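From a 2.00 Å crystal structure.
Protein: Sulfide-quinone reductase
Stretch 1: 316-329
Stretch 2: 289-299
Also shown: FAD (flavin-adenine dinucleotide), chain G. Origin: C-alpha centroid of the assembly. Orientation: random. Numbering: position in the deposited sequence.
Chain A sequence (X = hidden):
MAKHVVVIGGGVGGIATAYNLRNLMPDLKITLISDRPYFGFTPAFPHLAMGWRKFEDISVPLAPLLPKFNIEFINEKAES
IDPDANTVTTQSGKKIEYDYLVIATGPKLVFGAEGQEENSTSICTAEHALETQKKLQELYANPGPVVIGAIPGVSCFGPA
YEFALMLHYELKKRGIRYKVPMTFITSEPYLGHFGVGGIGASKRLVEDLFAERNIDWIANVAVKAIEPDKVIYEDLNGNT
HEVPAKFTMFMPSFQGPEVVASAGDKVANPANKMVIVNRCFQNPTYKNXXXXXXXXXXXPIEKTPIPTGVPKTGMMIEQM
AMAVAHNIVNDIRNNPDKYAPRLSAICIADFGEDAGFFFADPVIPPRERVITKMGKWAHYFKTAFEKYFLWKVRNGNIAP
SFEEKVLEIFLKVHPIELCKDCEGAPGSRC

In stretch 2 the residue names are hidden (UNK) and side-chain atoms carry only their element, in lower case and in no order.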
# COMPACT_ATOMS: atom_id res chain seq x y z
N MET A 316 -17.64 20.12 13.08
CA MET A 316 -17.81 19.68 14.47
C MET A 316 -18.23 20.84 15.37
O MET A 316 -19.11 20.69 16.21
CB MET A 316 -16.52 19.09 15.01
CG MET A 316 -16.05 17.83 14.30
SD MET A 316 -14.37 17.36 14.76
CE MET A 316 -14.62 16.88 16.47
N ILE A 317 -17.57 21.98 15.18
CA ILE A 317 -17.78 23.18 15.98
C ILE A 317 -19.13 23.84 15.71
O ILE A 317 -19.78 24.34 16.63
CB ILE A 317 -16.62 24.18 15.75
CG1 ILE A 317 -15.31 23.59 16.26
CG2 ILE A 317 -16.92 25.54 16.44
CD1 ILE A 317 -14.10 24.35 15.86
N GLU A 318 -19.55 23.87 14.44
CA GLU A 318 -20.88 24.35 14.08
C GLU A 318 -21.96 23.50 14.75
O GLU A 318 -22.98 24.02 15.20
CB GLU A 318 -21.08 24.32 12.56
CG GLU A 318 -20.29 25.38 11.79
CD GLU A 318 -20.57 25.33 10.29
OE1 GLU A 318 -21.71 25.03 9.89
OE2 GLU A 318 -19.63 25.56 9.51
N GLN A 319 -21.73 22.19 14.80
CA GLN A 319 -22.62 21.26 15.49
C GLN A 319 -22.62 21.46 17.01
O GLN A 319 -23.68 21.40 17.63
CB GLN A 319 -22.25 19.82 15.14
CG GLN A 319 -22.47 19.51 13.65
CD GLN A 319 -21.96 18.15 13.26
OE1 GLN A 319 -21.26 17.49 14.03
NE2 GLN A 319 -22.29 17.71 12.04
N MET A 320 -21.44 21.69 17.61
CA MET A 320 -21.33 22.10 19.02
C MET A 320 -22.15 23.34 19.28
O MET A 320 -22.89 23.41 20.25
CB MET A 320 -19.88 22.43 19.40
CG MET A 320 -18.94 21.26 19.48
SD MET A 320 -17.26 21.88 19.62
CE MET A 320 -16.32 20.39 19.34
N ALA A 321 -21.99 24.33 18.40
CA ALA A 321 -22.70 25.60 18.49
C ALA A 321 -24.22 25.45 18.43
O ALA A 321 -24.93 26.08 19.22
CB ALA A 321 -22.23 26.56 17.40
N MET A 322 -24.71 24.61 17.51
CA MET A 322 -26.16 24.34 17.40
C MET A 322 -26.69 23.69 18.68
O MET A 322 -27.73 24.08 19.20
CB MET A 322 -26.49 23.42 16.23
CG MET A 322 -26.21 23.96 14.85
SD MET A 322 -26.58 22.68 13.62
CE MET A 322 -25.29 23.02 12.41
N ALA A 323 -25.97 22.67 19.15
CA ALA A 323 -26.34 21.95 20.37
C ALA A 323 -26.36 22.88 21.58
O ALA A 323 -27.32 22.86 22.36
CB ALA A 323 -25.41 20.77 20.60
N VAL A 324 -25.32 23.69 21.73
CA VAL A 324 -25.20 24.59 22.89
C VAL A 324 -26.30 25.65 22.90
O VAL A 324 -26.89 25.93 23.95
CB VAL A 324 -23.80 25.24 22.96
CG1 VAL A 324 -23.81 26.48 23.87
CG2 VAL A 324 -22.77 24.22 23.44
N ALA A 325 -26.57 26.24 21.74
CA ALA A 325 -27.66 27.21 21.59
C ALA A 325 -29.03 26.62 21.95
O ALA A 325 -29.79 27.25 22.67
CB ALA A 325 -27.67 27.79 20.18
N HIS A 326 -29.32 25.40 21.49
CA HIS A 326 -30.57 24.72 21.85
C HIS A 326 -30.65 24.40 23.33
O HIS A 326 -31.70 24.56 23.96
CB HIS A 326 -30.77 23.46 21.02
CG HIS A 326 -31.32 23.72 19.65
ND1 HIS A 326 -32.66 23.96 19.42
CD2 HIS A 326 -30.71 23.79 18.45
CE1 HIS A 326 -32.85 24.16 18.13
NE2 HIS A 326 -31.69 24.07 17.52
N ASN A 327 -29.52 23.95 23.89
CA ASN A 327 -29.42 23.63 25.31
C ASN A 327 -29.68 24.83 26.21
O ASN A 327 -30.37 24.72 27.22
CB ASN A 327 -28.05 23.01 25.61
CG ASN A 327 -27.91 21.59 25.09
OD1 ASN A 327 -26.79 21.07 24.96
ND2 ASN A 327 -29.03 20.97 24.77
N ILE A 328 -29.12 25.99 25.83
CA ILE A 328 -29.33 27.25 26.56
C ILE A 328 -30.78 27.72 26.48
O ILE A 328 -31.40 28.07 27.50
CB ILE A 328 -28.37 28.36 26.06
CG1 ILE A 328 -26.94 28.07 26.52
CG2 ILE A 328 -28.81 29.74 26.57
CD1 ILE A 328 -25.86 28.94 25.87
N VAL A 329 -31.32 27.72 25.26
CA VAL A 329 -32.69 28.14 24.99
C VAL A 329 -33.69 27.24 25.75
O VAL A 329 -34.62 27.74 26.38
CB VAL A 329 -32.94 28.17 23.46
CG1 VAL A 329 -34.42 28.12 23.13
CG2 VAL A 329 -32.29 29.40 22.85
N UNK A 289 -22.52 27.15 32.18
CA UNK A 289 -21.30 27.35 31.39
C UNK A 289 -21.20 26.27 30.31
O UNK A 289 -21.35 25.08 30.60
c UNK A 289 -18.76 27.43 31.37
c UNK A 289 -20.04 28.52 33.26
c UNK A 289 -18.84 28.57 34.21
c UNK A 289 -20.01 27.36 32.26
N UNK A 290 -20.97 26.71 29.08
CA UNK A 290 -20.84 25.82 27.94
C UNK A 290 -19.52 26.13 27.23
O UNK A 290 -19.01 27.25 27.30
c UNK A 290 -22.03 26.01 26.97
c UNK A 290 -25.29 26.18 28.93
c UNK A 290 -23.93 24.39 27.32
c UNK A 290 -25.84 24.92 28.67
c UNK A 290 -24.07 26.53 28.37
c UNK A 290 -25.16 24.03 27.86
c UNK A 290 -23.37 25.63 27.57
N UNK A 291 -18.95 25.13 26.58
CA UNK A 291 -17.74 25.34 25.78
C UNK A 291 -18.03 24.97 24.33
O UNK A 291 -18.72 23.99 24.06
N UNK A 292 -17.51 25.77 23.40
CA UNK A 292 -17.69 25.51 21.97
C UNK A 292 -16.36 25.72 21.27
O UNK A 292 -15.70 26.72 21.49
c UNK A 292 -20.14 26.20 21.98
c UNK A 292 -18.78 26.43 21.34
c UNK A 292 -18.89 26.22 19.83
N UNK A 293 -15.97 24.77 20.43
CA UNK A 293 -14.77 24.92 19.62
C UNK A 293 -13.54 24.19 20.12
O UNK A 293 -13.63 23.22 20.87
N UNK A 294 -12.38 24.68 19.67
CA UNK A 294 -11.09 24.06 19.95
C UNK A 294 -10.75 24.09 21.44
O UNK A 294 -10.03 23.23 21.96
c UNK A 294 -10.18 24.58 17.65
c UNK A 294 -9.95 24.77 19.15
c UNK A 294 -8.59 24.24 19.54
N UNK A 295 -11.29 25.09 22.14
CA UNK A 295 -11.02 25.27 23.56
C UNK A 295 -11.63 24.17 24.44
O UNK A 295 -11.32 24.07 25.62
c UNK A 295 -11.48 26.67 24.05
c UNK A 295 -13.00 26.72 24.25
c UNK A 295 -10.75 27.06 25.33
N UNK A 296 -12.50 23.34 23.86
CA UNK A 296 -13.15 22.25 24.61
C UNK A 296 -12.22 21.06 24.84
O UNK A 296 -11.50 20.64 23.94
o UNK A 296 -14.24 21.30 22.63
c UNK A 296 -15.49 22.91 23.94
c UNK A 296 -14.47 21.78 23.96
N UNK A 297 -12.24 20.52 26.06
CA UNK A 297 -11.42 19.36 26.38
C UNK A 297 -12.09 18.07 25.88
O UNK A 297 -13.07 17.60 26.47
c UNK A 297 -11.15 19.28 27.87
N UNK A 298 -11.57 17.52 24.80
CA UNK A 298 -12.07 16.27 24.26
C UNK A 298 -10.92 15.27 24.31
O UNK A 298 -9.84 15.58 23.81
c UNK A 298 -13.10 15.07 22.24
c UNK A 298 -14.19 17.71 21.28
c UNK A 298 -13.72 17.45 22.71
c UNK A 298 -12.59 16.42 22.80
N UNK A 299 -11.13 14.10 24.93
CA UNK A 299 -10.06 13.11 25.04
C UNK A 299 -9.59 12.64 23.66
O UNK A 299 -10.36 12.71 22.70
c UNK A 299 -11.92 12.58 26.49
c UNK A 299 -10.72 11.95 25.81
c UNK A 299 -12.39 13.61 25.53
PA FAD G . -11.22 30.60 16.54
O1A FAD G . -12.06 30.57 15.29
O2A FAD G . -9.73 30.67 16.42
O5B FAD G . -11.76 31.83 17.40
C5B FAD G . -11.34 32.12 18.73
C4B FAD G . -11.69 33.57 18.99
O4B FAD G . -11.54 33.87 20.38
C3B FAD G . -10.75 34.51 18.26
O3B FAD G . -11.52 35.60 17.73
C2B FAD G . -9.81 34.99 19.34
O2B FAD G . -9.27 36.28 19.04
C1B FAD G . -10.72 35.03 20.55
N9A FAD G . -10.03 34.96 21.87
C8A FAD G . -8.96 34.20 22.20
N7A FAD G . -8.67 34.41 23.50
C5A FAD G . -9.55 35.32 23.98
C6A FAD G . -9.74 35.92 25.22
N6A FAD G . -8.93 35.63 26.26
N1A FAD G . -10.76 36.82 25.38
C2A FAD G . -11.57 37.12 24.36
N3A FAD G . -11.41 36.56 23.16
C4A FAD G . -10.41 35.65 22.94
N1 FAD G . -11.31 23.33 10.11
C2 FAD G . -12.00 22.86 9.03
O2 FAD G . -13.09 22.28 9.20
N3 FAD G . -11.53 23.00 7.77
C4 FAD G . -10.35 23.63 7.56
O4 FAD G . -9.85 23.78 6.29
C4X FAD G . -9.63 24.12 8.64
N5 FAD G . -8.45 24.74 8.42
C5X FAD G . -7.73 25.24 9.45
C6 FAD G . -6.52 25.89 9.20
C7 FAD G . -5.76 26.40 10.24
C7M FAD G . -4.45 27.09 9.92
C8 FAD G . -6.22 26.25 11.56
C8M FAD G . -5.44 26.77 12.74
C9 FAD G . -7.43 25.59 11.80
C9A FAD G . -8.21 25.08 10.75
N10 FAD G . -9.41 24.46 10.98
C10 FAD G . -10.12 23.97 9.94
C1' FAD G . -9.87 24.24 12.37
C2' FAD G . -10.98 25.08 12.96
O2' FAD G . -12.10 25.13 12.06
C3' FAD G . -10.43 26.47 13.30
O3' FAD G . -9.33 26.32 14.23
C4' FAD G . -11.51 27.36 13.91
O4' FAD G . -11.06 28.72 13.82
C5' FAD G . -11.78 26.99 15.36
O5' FAD G . -12.86 27.77 15.87
P FAD G . -12.86 28.37 17.37
O1P FAD G . -14.11 29.19 17.52
O2P FAD G . -12.57 27.27 18.37
O3P FAD G . -11.56 29.31 17.43

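Position 289 carries four carbons, forked at the first, with one arm two carbons long. Its CA-to-CB bond points away from the helix and nothing of stretch 1 is within reach: Ile 289.

Position 290 has one carbon leading into a ring of six carbons, and this side chain lies against Val 324, Asn 327 and Ile 328; only phenylalanine provides it. The CA-to-CB bond of Phe 290 points toward the helix, and the residue gives up more area to it than any neighbour in its stretch. Its CB lies 3.6 Å from Val 324 CG1, its CE1 3.5 Å from Ile 328 CG1 and its CE2 3.8 Å from Asn 327 CB, so one side chain spans a full helical turn.

Position 291 has no side-chain atoms: Gly 291. A CB here would point away from the helix.

Position 292 shows one carbon carrying two more, packed against Ile 317, Met 320, Ala 321 and Val 324, the fork of valine. The CA-to-CB bond of Val 292 points sideways, yet both its arms find partners: CG2 is 3.6 Å from Val 324 CG2, and CG1 is 3.9 Å from Met 320 CB and 4.1 Å from Ala 321 CB.

Position 293 again lacks a side chain, and its backbone touches Ile 317 and Met 320. Its phi of 101° and psi of -158° would jam a CB against the preceding carbonyl, and that CB would also fall 2.4 Å from FAD O2P; Gly 293 is the answer. Gly 293 CA lies 3.7 Å from Ile 317 CG1, and Gly 293 N gives a weak hydrogen bond to Met 320 SD at 3.3 Å.

Position 294 has a three-carbon fork whose CA-to-CB bond points away from the helix, though one arm still approaches Ile 317: Val 294. Its CG2 is 4.3 Å from Ile 317 CD1, while Val 294 N donates to FAD O2P at 2.9 Å.

Position 295 repeats the three-carbon fork out of the helix's reach: Val 295.

Position 296 has one carbon bearing an oxygen and a carbon, with the oxygen near Met 320, hence Thr 296. Its OG1 donates to Gly 293 O at 2.7 Å, bracing the type I turn from Gly 293, and lies 4.0 Å from Met 320 CE.

Position 297 has a single carbon, remote from the helix: Ala 297.

Position 298 has four carbons, forked at the first with one longer arm, which reaches Met 320: Ile 298. Its CD1 lies 3.9 Å from Met 320 CE.

Position 299 closes three carbons onto its own nitrogen, out of the helix's reach: Pro 299.

The rule is a nearly antiparallel strand and helix, at 166°, joined by apolar packing. Ile 317, Met 320, Val 324 and Ile 328 recur every three or four residues along the helix, while stretch 2 alternates bulk at 290 and 292 with glycine at 291 and 293. The second glycine brings its backbone close to both helix and cofactor.

Stretch 2 289-299: IFGVGVVTAIP
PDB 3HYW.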